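Local coordinates for protein beta-glucuronidase (uncultured Clostridium sp., PDB 6U7J) that probably hydrolyses beta-glucuronides, including estrogen glucuronides in the gut, as a family 2 glycosyl hydrolase that releases glucuronic acid from its conjugates, at residues B[185-190]-B[345-350]; B[120-125]-B[400-405]; B[288-293]-B[493-498]. All coordinates share one frame; numbering follows the deposited sequence.

How the contacts relate
From the N terminus, 120-125 and then 185-190 belong to the sugar-binding domain, the hairpin 288-293 opens the TIM barrel region, and their partners follow as 345-350, 400-405 and 493-498. Contact 2 closes the loop from 120-125 to 400-405, and contact 1, closing 185-190 onto 345-350, nests inside it. Both fasten the antiparallel sheet of the sugar-binding domain to barrel helices, and they touch one another, with centres about 10 Å apart. Contact 3 closes 288-293 onto 493-498, starting inside both loops and ending beyond them, and so crosses both. It is remote in space, its centre about 36 Å from that of contact 1, and joins the entry hairpin of the barrel to helix 480-498.

Contact 1 (B[185-190]-B[345-350]); sequences HRPVRL and AEEMMQ
R186 lays its guanidinium over the backbone of A345, the N-cap residue of helix 346-355. With CG beside the backbone N (chi1 -68°), CB and CG start a chain that runs extended to NE. CD packs against A345 CB at 3.8 Å, and NE lies 3.6 Å from A345 CA. CZ then comes 3.4 Å from A345 N, which sits over the centre of one guanidinium face. NH2 and this amide are both donors and cannot bond each other; E308 serves both, pairing with R186 NH2 in a salt bridge and accepting from A345 N. NH2 also donates to P343 O, while NH1 reaches F121 O. E308 probably offsets part of the charge, while the like-charged R402 NH1 lies close by.

Farther along the chain, R189 NH2 forms a salt bridge with E347 OE2 at 3.1 Å. The two side chains come from opposite directions and their planar ends are only 12° apart. E23 pairs with R189 NH1, and a bound calcium ion lies about 3 Å from the E347 side chain. P187 CG lies 4.2 Å from the same E347 OE2, a loose contact.

The contact sets the start of strand 188-193 and the residues leading into it, between strands 20-32 and 93-98 of the sugar-binding sheet, against the start of helix 346-355, which is flanked by helices 319-332 and 386-403 of the TIM barrel.

Contact 2 (B[120-125]-B[400-405]); sequences GFLPFE and YQRDKN
R402, near the C-terminal end of helix 386-403, carries the 400-405 side of the contact with L122 and P123, and two residues lead up to it. Y400 offers one ring face to K404 CB, which sits 3.4 Å above it toward the rim. Q401 follows, its OE1 accepting from K404 NZ. R402 starts with CG anti to the backbone N (chi1 -163°), and a bend at chi3 (74°) turns NE and the guanidinium alongside the carboxylate of D403. At that bend CD packs 3.6 Å from P123 CD, and L122 CD2 lies over one guanidinium face, toward the rim and 3.9 Å above its plane.

This joins two domains of a family 2 glycosyl hydrolase: the loop entering strand 124-127 of the sugar-binding domain rests on a TIM-barrel helix. D403 holds the arginine in position side-on, NE donating to OD1 at 2.6 Å and NH2 to OD2 at 3.0 Å, the latter through the syn lone pair. NH1 of R402 donates a hydrogen bond to Y344 O. K404 sends its NZ to a salt bridge with D200, whose other oxygen takes Q401 NE2. N405 closes the segment, its amide bonded to I201 O and V203 N on strand 198-208.

Contact 3 (B[288-293]-B[493-498]); sequences TEKQFL and KWHEKY
K290 and H495 make the closest approach here, and even that is light: K290 CE comes 4.1 Å from H495 NE2, the two side chains crossing at about a right angle. H495 projects from helix 480-498 with CG anti to its own N (chi1 -179°), which carries the imidazole out from the helix to the hairpin. The firmer part of the contact lies around this ring. Its ND1 is hydrogen-bonded to K500 O, which fixes how the ring is turned, and F544 stacks against it. The lysine chain, extended beyond CG, passes the ring and ends in a salt bridge to D543, the residue just before F544. One short piece of chain therefore holds both partners. The ammonium of K290, at NZ, is 5.1 Å from H495 NE2; if the imidazole were protonated, the carboxylate of D543 would probably moderate the repulsion.

On the loose side, E289 offers only its carbonyl: E289 O lies near the ring plane at 4.4 Å from H495 CE1, no more than a distant contact, while its side chain leads away to solvent. The hairpin turn keeps its own shape here through an ST turn, in which T288 OG1 accepts from K290 N at 3.0 Å and weakly from Q291 N. T288 N in turn donates to Q291 O.

The turn joins strands 285-287 and 292-294, the antiparallel pair at the N-terminal end of the barrel strands, where F292 meets F301 edge-to-face. Strand 292-294 pairs with the first barrel strand, 297-305, whereas helix 480-498 runs down to the same end before strand 502-506; the loop ahead of strand 545-551 lies between them.

Contact 1 (B[185-190]-B[345-350])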
loop_
_atom_site.group_PDB
_atom_site.type_symbol
_atom_site.label_atom_id
_atom_site.label_comp_id
_atom_site.label_asym_id
_atom_site.label_seq_id
_atom_site.Cartn_x
_atom_site.Cartn_y
_atom_site.Cartn_z
ATOM N N HIS B 185 -21.859 -6.804 -22.104
ATOM C CA HIS B 185 -21.619 -7.128 -20.702
ATOM C C HIS B 185 -22.243 -8.435 -20.238
ATOM O O HIS B 185 -21.884 -8.910 -19.150
ATOM C CB HIS B 185 -22.143 -5.999 -19.811
ATOM C CG HIS B 185 -21.346 -4.741 -19.921
ATOM N ND1 HIS B 185 -21.921 -3.491 -19.890
ATOM C CD2 HIS B 185 -20.013 -4.542 -20.059
ATOM C CE1 HIS B 185 -20.973 -2.574 -19.984
ATOM N NE2 HIS B 185 -19.807 -3.187 -20.101
ATOM N N ARG B 186 -23.162 -9.014 -21.005
ATOM C CA ARG B 186 -23.925 -10.182 -20.593
ATOM C C ARG B 186 -23.965 -11.211 -21.712
ATOM O O ARG B 186 -23.706 -10.882 -22.874
ATOM C CB ARG B 186 -25.341 -9.764 -20.167
ATOM C CG ARG B 186 -25.281 -8.937 -18.884
ATOM C CD ARG B 186 -26.615 -8.440 -18.383
ATOM N NE ARG B 186 -26.392 -7.413 -17.371
ATOM C CZ ARG B 186 -27.314 -6.556 -16.958
ATOM N NH1 ARG B 186 -28.547 -6.600 -17.467
ATOM N NH2 ARG B 186 -26.998 -5.658 -16.040
ATOM N N PRO B 187 -24.220 -12.480 -21.381
ATOM C CA PRO B 187 -24.117 -13.554 -22.381
ATOM C C PRO B 187 -24.957 -13.290 -23.623
ATOM O O PRO B 187 -26.078 -12.786 -23.540
ATOM C CB PRO B 187 -24.633 -14.786 -21.628
ATOM C CG PRO B 187 -24.339 -14.497 -20.198
ATOM C CD PRO B 187 -24.466 -13.010 -20.028
ATOM N N VAL B 188 -24.390 -13.643 -24.780
ATOM C CA VAL B 188 -25.107 -13.699 -26.050
ATOM C C VAL B 188 -25.536 -15.142 -26.280
ATOM O O VAL B 188 -24.735 -16.069 -26.117
ATOM C CB VAL B 188 -24.237 -13.195 -27.217
ATOM C CG1 VAL B 188 -25.049 -13.214 -28.556
ATOM C CG2 VAL B 188 -23.711 -11.816 -26.934
ATOM N N ARG B 189 -26.797 -15.342 -26.653
ATOM C CA ARG B 189 -27.357 -16.679 -26.767
ATOM C C ARG B 189 -28.160 -16.791 -28.055
ATOM O O ARG B 189 -28.929 -15.888 -28.396
ATOM C CB ARG B 189 -28.256 -17.015 -25.564
ATOM C CG ARG B 189 -27.640 -16.714 -24.209
ATOM C CD ARG B 189 -28.276 -17.541 -23.091
ATOM N NE ARG B 189 -27.817 -17.128 -21.764
ATOM C CZ ARG B 189 -27.544 -17.952 -20.752
ATOM N NH1 ARG B 189 -27.681 -19.269 -20.887
ATOM N NH2 ARG B 189 -27.129 -17.447 -19.596
ATOM N N LEU B 190 -27.956 -17.891 -28.779
ATOM C CA LEU B 190 -28.877 -18.341 -29.817
ATOM C C LEU B 190 -29.647 -19.531 -29.256
ATOM O O LEU B 190 -29.036 -20.506 -28.811
ATOM C CB LEU B 190 -28.136 -18.734 -31.094
ATOM C CG LEU B 190 -29.046 -19.193 -32.239
ATOM C CD1 LEU B 190 -29.700 -17.997 -32.927
ATOM C CD2 LEU B 190 -28.274 -20.025 -33.243
ATOM N N ALA B 345 -27.560 -8.360 -14.096
ATOM C CA ALA B 345 -27.766 -9.567 -14.872
ATOM C C ALA B 345 -28.808 -10.451 -14.194
ATOM O O ALA B 345 -28.928 -10.480 -12.972
ATOM C CB ALA B 345 -26.446 -10.322 -15.034
ATOM N N GLU B 346 -29.581 -11.168 -15.008
ATOM C CA GLU B 346 -30.601 -12.051 -14.454
ATOM C C GLU B 346 -29.996 -13.143 -13.593
ATOM O O GLU B 346 -30.641 -13.603 -12.644
ATOM C CB GLU B 346 -31.438 -12.662 -15.577
ATOM C CG GLU B 346 -31.986 -11.622 -16.500
ATOM C CD GLU B 346 -32.967 -12.174 -17.486
ATOM O OE1 GLU B 346 -34.047 -12.653 -17.038
ATOM O OE2 GLU B 346 -32.649 -12.129 -18.705
ATOM N N GLU B 347 -28.775 -13.578 -13.911
ATOM C CA GLU B 347 -28.094 -14.569 -13.077
ATOM C C GLU B 347 -28.027 -14.120 -11.616
ATOM O O GLU B 347 -28.252 -14.921 -10.705
ATOM C CB GLU B 347 -26.681 -14.835 -13.613
ATOM C CG GLU B 347 -26.614 -15.644 -14.900
ATOM C CD GLU B 347 -27.015 -14.835 -16.120
ATOM O OE1 GLU B 347 -27.155 -13.600 -15.983
ATOM O OE2 GLU B 347 -27.199 -15.432 -17.209
ATOM N N MET B 348 -27.736 -12.835 -11.377
ATOM C CA MET B 348 -27.695 -12.317 -10.006
ATOM C C MET B 348 -29.086 -12.345 -9.368
ATOM O O MET B 348 -29.233 -12.695 -8.189
ATOM C CB MET B 348 -27.107 -10.897 -10.002
ATOM C CG MET B 348 -26.735 -10.318 -8.604
ATOM S SD MET B 348 -25.637 -11.372 -7.587
ATOM C CE MET B 348 -25.008 -10.202 -6.362
ATOM N N MET B 349 -30.122 -12.009 -10.141
ATOM C CA MET B 349 -31.488 -12.054 -9.617
ATOM C C MET B 349 -31.915 -13.480 -9.286
ATOM O O MET B 349 -32.563 -13.724 -8.253
ATOM C CB MET B 349 -32.455 -11.419 -10.623
ATOM C CG MET B 349 -32.062 -10.010 -11.038
ATOM S SD MET B 349 -31.849 -8.902 -9.623
ATOM C CE MET B 349 -33.532 -8.867 -9.050
ATOM N N GLN B 350 -31.563 -14.442 -10.142
ATOM C CA GLN B 350 -31.844 -15.838 -9.813
ATOM C C GLN B 350 -31.090 -16.271 -8.558
ATOM O O GLN B 350 -31.643 -16.967 -7.699
ATOM C CB GLN B 350 -31.491 -16.744 -10.993
ATOM C CG GLN B 350 -32.360 -16.526 -12.216
ATOM C CD GLN B 350 -31.666 -16.950 -13.498
ATOM O OE1 GLN B 350 -30.602 -17.584 -13.468
ATOM N NE2 GLN B 350 -32.261 -16.606 -14.632
#

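Contact 2 (B[120-125]-B[400-405])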
loop_
_atom_site.group_PDB
_atom_site.type_symbol
_atom_site.label_atom_id
_atom_site.label_comp_id
_atom_site.label_asym_id
_atom_site.label_seq_id
_atom_site.Cartn_x
_atom_site.Cartn_y
_atom_site.Cartn_z
ATOM N N GLY B 120 -28.647 0.217 -21.943
ATOM C CA GLY B 120 -27.484 -0.608 -21.706
ATOM C C GLY B 120 -27.601 -1.731 -20.697
ATOM O O GLY B 120 -26.608 -2.434 -20.469
ATOM N N PHE B 121 -28.766 -1.944 -20.076
ATOM C CA PHE B 121 -28.798 -2.870 -18.949
ATOM C C PHE B 121 -30.004 -3.809 -18.952
ATOM O O PHE B 121 -30.327 -4.377 -17.901
ATOM C CB PHE B 121 -28.744 -2.079 -17.643
ATOM C CG PHE B 121 -27.536 -1.206 -17.550
ATOM C CD1 PHE B 121 -26.321 -1.737 -17.173
ATOM C CD2 PHE B 121 -27.599 0.119 -17.924
ATOM C CE1 PHE B 121 -25.185 -0.953 -17.125
ATOM C CE2 PHE B 121 -26.465 0.917 -17.880
ATOM C CZ PHE B 121 -25.256 0.379 -17.481
ATOM N N LEU B 122 -30.657 -4.012 -20.093
ATOM C CA LEU B 122 -31.828 -4.882 -20.177
ATOM C C LEU B 122 -31.785 -5.663 -21.484
ATOM O O LEU B 122 -31.323 -5.142 -22.502
ATOM C CB LEU B 122 -33.138 -4.078 -20.085
ATOM C CG LEU B 122 -33.504 -3.609 -18.677
ATOM C CD1 LEU B 122 -34.570 -2.520 -18.735
ATOM C CD2 LEU B 122 -33.977 -4.782 -17.842
ATOM N N PRO B 123 -32.245 -6.909 -21.482
ATOM C CA PRO B 123 -32.047 -7.775 -22.648
ATOM C C PRO B 123 -32.928 -7.392 -23.827
ATOM O O PRO B 123 -33.914 -6.664 -23.705
ATOM C CB PRO B 123 -32.430 -9.159 -22.122
ATOM C CG PRO B 123 -33.466 -8.873 -21.078
ATOM C CD PRO B 123 -32.997 -7.590 -20.412
ATOM N N PHE B 124 -32.552 -7.917 -24.989
ATOM C CA PHE B 124 -33.375 -7.820 -26.186
ATOM C C PHE B 124 -33.086 -9.032 -27.059
ATOM O O PHE B 124 -32.104 -9.752 -26.851
ATOM C CB PHE B 124 -33.137 -6.506 -26.944
ATOM C CG PHE B 124 -31.702 -6.287 -27.373
ATOM C CD1 PHE B 124 -30.755 -5.800 -26.472
ATOM C CD2 PHE B 124 -31.310 -6.533 -28.679
ATOM C CE1 PHE B 124 -29.438 -5.577 -26.866
ATOM C CE2 PHE B 124 -29.988 -6.314 -29.090
ATOM C CZ PHE B 124 -29.050 -5.839 -28.180
ATOM N N GLU B 125 -33.970 -9.283 -28.024
ATOM C CA GLU B 125 -33.784 -10.457 -28.856
ATOM C C GLU B 125 -34.349 -10.209 -30.252
ATOM O O GLU B 125 -35.066 -9.237 -30.502
ATOM C CB GLU B 125 -34.401 -11.710 -28.197
ATOM C CG GLU B 125 -35.871 -11.617 -27.892
ATOM C CD GLU B 125 -36.433 -12.885 -27.244
ATOM O OE1 GLU B 125 -35.701 -13.614 -26.534
ATOM O OE2 GLU B 125 -37.623 -13.160 -27.463
ATOM N N TYR B 400 -39.951 -4.469 -15.511
ATOM C CA TYR B 400 -41.047 -5.254 -14.944
ATOM C C TYR B 400 -41.218 -6.573 -15.687
ATOM O O TYR B 400 -41.336 -7.637 -15.070
ATOM C CB TYR B 400 -42.356 -4.455 -14.959
ATOM C CG TYR B 400 -43.542 -5.292 -14.516
ATOM C CD1 TYR B 400 -43.731 -5.609 -13.178
ATOM C CD2 TYR B 400 -44.451 -5.809 -15.454
ATOM C CE1 TYR B 400 -44.805 -6.403 -12.771
ATOM C CE2 TYR B 400 -45.515 -6.608 -15.064
ATOM C CZ TYR B 400 -45.694 -6.899 -13.724
ATOM O OH TYR B 400 -46.759 -7.677 -13.333
ATOM N N GLN B 401 -41.204 -6.536 -17.020
ATOM C CA GLN B 401 -41.405 -7.777 -17.761
ATOM C C GLN B 401 -40.316 -8.791 -17.443
ATOM O O GLN B 401 -40.583 -9.996 -17.352
ATOM C CB GLN B 401 -41.456 -7.502 -19.266
ATOM C CG GLN B 401 -42.829 -7.053 -19.767
ATOM C CD GLN B 401 -43.857 -8.163 -19.688
ATOM O OE1 GLN B 401 -44.861 -8.037 -18.989
ATOM N NE2 GLN B 401 -43.602 -9.268 -20.388
ATOM N N ARG B 402 -39.075 -8.326 -17.273
ATOM C CA ARG B 402 -37.989 -9.260 -16.992
ATOM C C ARG B 402 -38.063 -9.816 -15.570
ATOM O O ARG B 402 -37.846 -11.015 -15.358
ATOM C CB ARG B 402 -36.636 -8.585 -17.235
ATOM C CG ARG B 402 -35.469 -9.570 -17.369
ATOM C CD ARG B 402 -34.140 -8.863 -17.245
ATOM N NE ARG B 402 -33.864 -8.476 -15.859
ATOM C CZ ARG B 402 -32.689 -8.034 -15.420
ATOM N NH1 ARG B 402 -31.649 -7.913 -16.260
ATOM N NH2 ARG B 402 -32.554 -7.705 -14.137
ATOM N N ASP B 403 -38.357 -8.973 -14.575
ATOM C CA ASP B 403 -38.169 -9.379 -13.182
ATOM C C ASP B 403 -39.467 -9.586 -12.390
ATOM O O ASP B 403 -39.399 -9.884 -11.186
ATOM C CB ASP B 403 -37.273 -8.351 -12.466
ATOM C CG ASP B 403 -35.824 -8.338 -13.001
ATOM O OD1 ASP B 403 -35.494 -9.096 -13.951
ATOM O OD2 ASP B 403 -35.016 -7.549 -12.474
ATOM N N LYS B 404 -40.640 -9.481 -13.029
ATOM C CA LYS B 404 -41.909 -9.489 -12.292
ATOM C C LYS B 404 -42.092 -10.757 -11.474
ATOM O O LYS B 404 -42.722 -10.724 -10.412
ATOM C CB LYS B 404 -43.085 -9.331 -13.259
ATOM C CG LYS B 404 -43.092 -10.350 -14.393
ATOM C CD LYS B 404 -44.097 -10.003 -15.469
ATOM C CE LYS B 404 -44.157 -11.117 -16.504
ATOM N NZ LYS B 404 -45.084 -10.809 -17.622
ATOM N N ASN B 405 -41.564 -11.878 -11.943
ATOM C CA ASN B 405 -41.777 -13.157 -11.284
ATOM C C ASN B 405 -40.718 -13.484 -10.243
ATOM O O ASN B 405 -40.765 -14.564 -9.644
ATOM C CB ASN B 405 -41.846 -14.259 -12.337
ATOM C CG ASN B 405 -43.059 -14.107 -13.238
ATOM O OD1 ASN B 405 -44.133 -13.725 -12.771
ATOM N ND2 ASN B 405 -42.894 -14.383 -14.529
#

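Contact 3 (B[288-293]-B[493-498])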
loop_
_atom_site.group_PDB
_atom_site.type_symbol
_atom_site.label_atom_id
_atom_site.label_comp_id
_atom_site.label_asym_id
_atom_site.label_seq_id
_atom_site.Cartn_x
_atom_site.Cartn_y
_atom_site.Cartn_z
ATOM N N THR B 288 -46.664 -0.724 6.651
ATOM C CA THR B 288 -47.347 0.058 7.668
ATOM C C THR B 288 -46.711 1.442 7.719
ATOM O O THR B 288 -45.827 1.782 6.920
ATOM C CB THR B 288 -47.285 -0.625 9.043
ATOM O OG1 THR B 288 -46.068 -0.263 9.710
ATOM C CG2 THR B 288 -47.338 -2.137 8.912
ATOM N N GLU B 289 -47.158 2.244 8.683
ATOM C CA GLU B 289 -46.575 3.568 8.846
ATOM C C GLU B 289 -45.106 3.479 9.226
ATOM O O GLU B 289 -44.326 4.387 8.913
ATOM C CB GLU B 289 -47.363 4.366 9.893
ATOM C CG GLU B 289 -47.775 3.583 11.154
ATOM C CD GLU B 289 -48.929 2.596 10.918
ATOM O OE1 GLU B 289 -49.140 1.697 11.767
ATOM O OE2 GLU B 289 -49.615 2.712 9.875
ATOM N N LYS B 290 -44.699 2.386 9.878
ATOM C CA LYS B 290 -43.335 2.291 10.380
ATOM C C LYS B 290 -42.676 0.942 10.115
ATOM O O LYS B 290 -41.586 0.697 10.644
ATOM C CB LYS B 290 -43.297 2.569 11.889
ATOM C CG LYS B 290 -43.366 4.037 12.260
ATOM C CD LYS B 290 -43.699 4.205 13.733
ATOM C CE LYS B 290 -43.867 5.673 14.083
ATOM N NZ LYS B 290 -44.036 5.870 15.549
ATOM N N GLN B 291 -43.289 0.051 9.340
ATOM C CA GLN B 291 -42.692 -1.260 9.142
ATOM C C GLN B 291 -42.832 -1.699 7.693
ATOM O O GLN B 291 -43.661 -1.193 6.933
ATOM C CB GLN B 291 -43.294 -2.301 10.089
ATOM C CG GLN B 291 -42.725 -2.207 11.502
ATOM C CD GLN B 291 -43.231 -3.291 12.441
ATOM O OE1 GLN B 291 -44.398 -3.684 12.394
ATOM N NE2 GLN B 291 -42.350 -3.768 13.310
ATOM N N PHE B 292 -41.964 -2.629 7.318
ATOM C CA PHE B 292 -41.942 -3.252 6.002
ATOM C C PHE B 292 -42.137 -4.730 6.295
ATOM O O PHE B 292 -41.229 -5.383 6.817
ATOM C CB PHE B 292 -40.624 -2.961 5.282
ATOM C CG PHE B 292 -40.632 -3.314 3.823
ATOM C CD1 PHE B 292 -40.626 -4.636 3.419
ATOM C CD2 PHE B 292 -40.626 -2.324 2.858
ATOM C CE1 PHE B 292 -40.642 -4.966 2.068
ATOM C CE2 PHE B 292 -40.636 -2.654 1.506
ATOM C CZ PHE B 292 -40.645 -3.968 1.117
ATOM N N LEU B 293 -43.329 -5.251 6.017
ATOM C CA LEU B 293 -43.692 -6.593 6.441
ATOM C C LEU B 293 -43.585 -7.553 5.269
ATOM O O LEU B 293 -44.124 -7.287 4.196
ATOM C CB LEU B 293 -45.109 -6.620 7.016
ATOM C CG LEU B 293 -45.405 -5.665 8.167
ATOM C CD1 LEU B 293 -46.862 -5.806 8.591
ATOM C CD2 LEU B 293 -44.486 -5.935 9.346
ATOM N N LYS B 493 -36.891 15.014 10.277
ATOM C CA LYS B 493 -37.545 15.912 9.325
ATOM C C LYS B 493 -38.157 15.144 8.147
ATOM O O LYS B 493 -39.265 15.466 7.700
ATOM C CB LYS B 493 -36.558 16.974 8.832
ATOM C CG LYS B 493 -36.085 17.899 9.954
ATOM C CD LYS B 493 -35.471 19.203 9.454
ATOM C CE LYS B 493 -34.214 18.961 8.644
ATOM N NZ LYS B 493 -33.403 20.206 8.465
ATOM N N TRP B 494 -37.464 14.119 7.639
ATOM C CA TRP B 494 -38.015 13.333 6.530
ATOM C C TRP B 494 -39.269 12.573 6.964
ATOM O O TRP B 494 -40.229 12.441 6.193
ATOM C CB TRP B 494 -36.964 12.354 5.984
ATOM C CG TRP B 494 -35.897 12.975 5.110
ATOM C CD1 TRP B 494 -34.620 13.280 5.474
ATOM C CD2 TRP B 494 -36.021 13.351 3.731
ATOM N NE1 TRP B 494 -33.940 13.830 4.412
ATOM C CE2 TRP B 494 -34.778 13.882 3.330
ATOM C CE3 TRP B 494 -37.065 13.295 2.797
ATOM C CZ2 TRP B 494 -34.546 14.354 2.038
ATOM C CZ3 TRP B 494 -36.835 13.765 1.513
ATOM C CH2 TRP B 494 -35.586 14.287 1.146
ATOM N N HIS B 495 -39.276 12.055 8.189
ATOM C CA HIS B 495 -40.449 11.323 8.653
ATOM C C HIS B 495 -41.621 12.261 8.897
ATOM O O HIS B 495 -42.765 11.946 8.542
ATOM C CB HIS B 495 -40.128 10.559 9.927
ATOM C CG HIS B 495 -41.279 9.763 10.447
ATOM N ND1 HIS B 495 -41.915 8.801 9.691
ATOM C CD2 HIS B 495 -41.908 9.780 11.646
ATOM C CE1 HIS B 495 -42.886 8.258 10.403
ATOM N NE2 HIS B 495 -42.903 8.834 11.592
ATOM N N GLU B 496 -41.355 13.418 9.498
ATOM C CA GLU B 496 -42.438 14.354 9.772
ATOM C C GLU B 496 -43.054 14.877 8.478
ATOM O O GLU B 496 -44.275 15.051 8.397
ATOM C CB GLU B 496 -41.928 15.501 10.650
ATOM C CG GLU B 496 -41.953 15.168 12.142
ATOM C CD GLU B 496 -41.249 16.210 13.003
ATOM O OE1 GLU B 496 -40.592 17.112 12.434
ATOM O OE2 GLU B 496 -41.345 16.123 14.253
ATOM N N LYS B 497 -42.234 15.084 7.439
ATOM C CA LYS B 497 -42.734 15.713 6.219
ATOM C C LYS B 497 -43.617 14.770 5.409
ATOM O O LYS B 497 -44.586 15.215 4.782
ATOM C CB LYS B 497 -41.572 16.218 5.367
ATOM C CG LYS B 497 -42.005 16.742 4.003
ATOM C CD LYS B 497 -40.963 17.638 3.331
ATOM C CE LYS B 497 -41.590 18.342 2.129
ATOM N NZ LYS B 497 -40.600 18.686 1.077
ATOM N N TYR B 498 -43.307 13.466 5.403
ATOM C CA TYR B 498 -43.994 12.523 4.526
ATOM C C TYR B 498 -44.698 11.385 5.243
ATOM O O TYR B 498 -45.541 10.726 4.622
ATOM C CB TYR B 498 -43.018 11.913 3.499
ATOM C CG TYR B 498 -42.416 12.931 2.560
ATOM C CD1 TYR B 498 -43.152 13.448 1.508
ATOM C CD2 TYR B 498 -41.117 13.384 2.738
ATOM C CE1 TYR B 498 -42.619 14.390 0.652
ATOM C CE2 TYR B 498 -40.563 14.325 1.875
ATOM C CZ TYR B 498 -41.324 14.818 0.829
ATOM O OH TYR B 498 -40.797 15.754 -0.026
#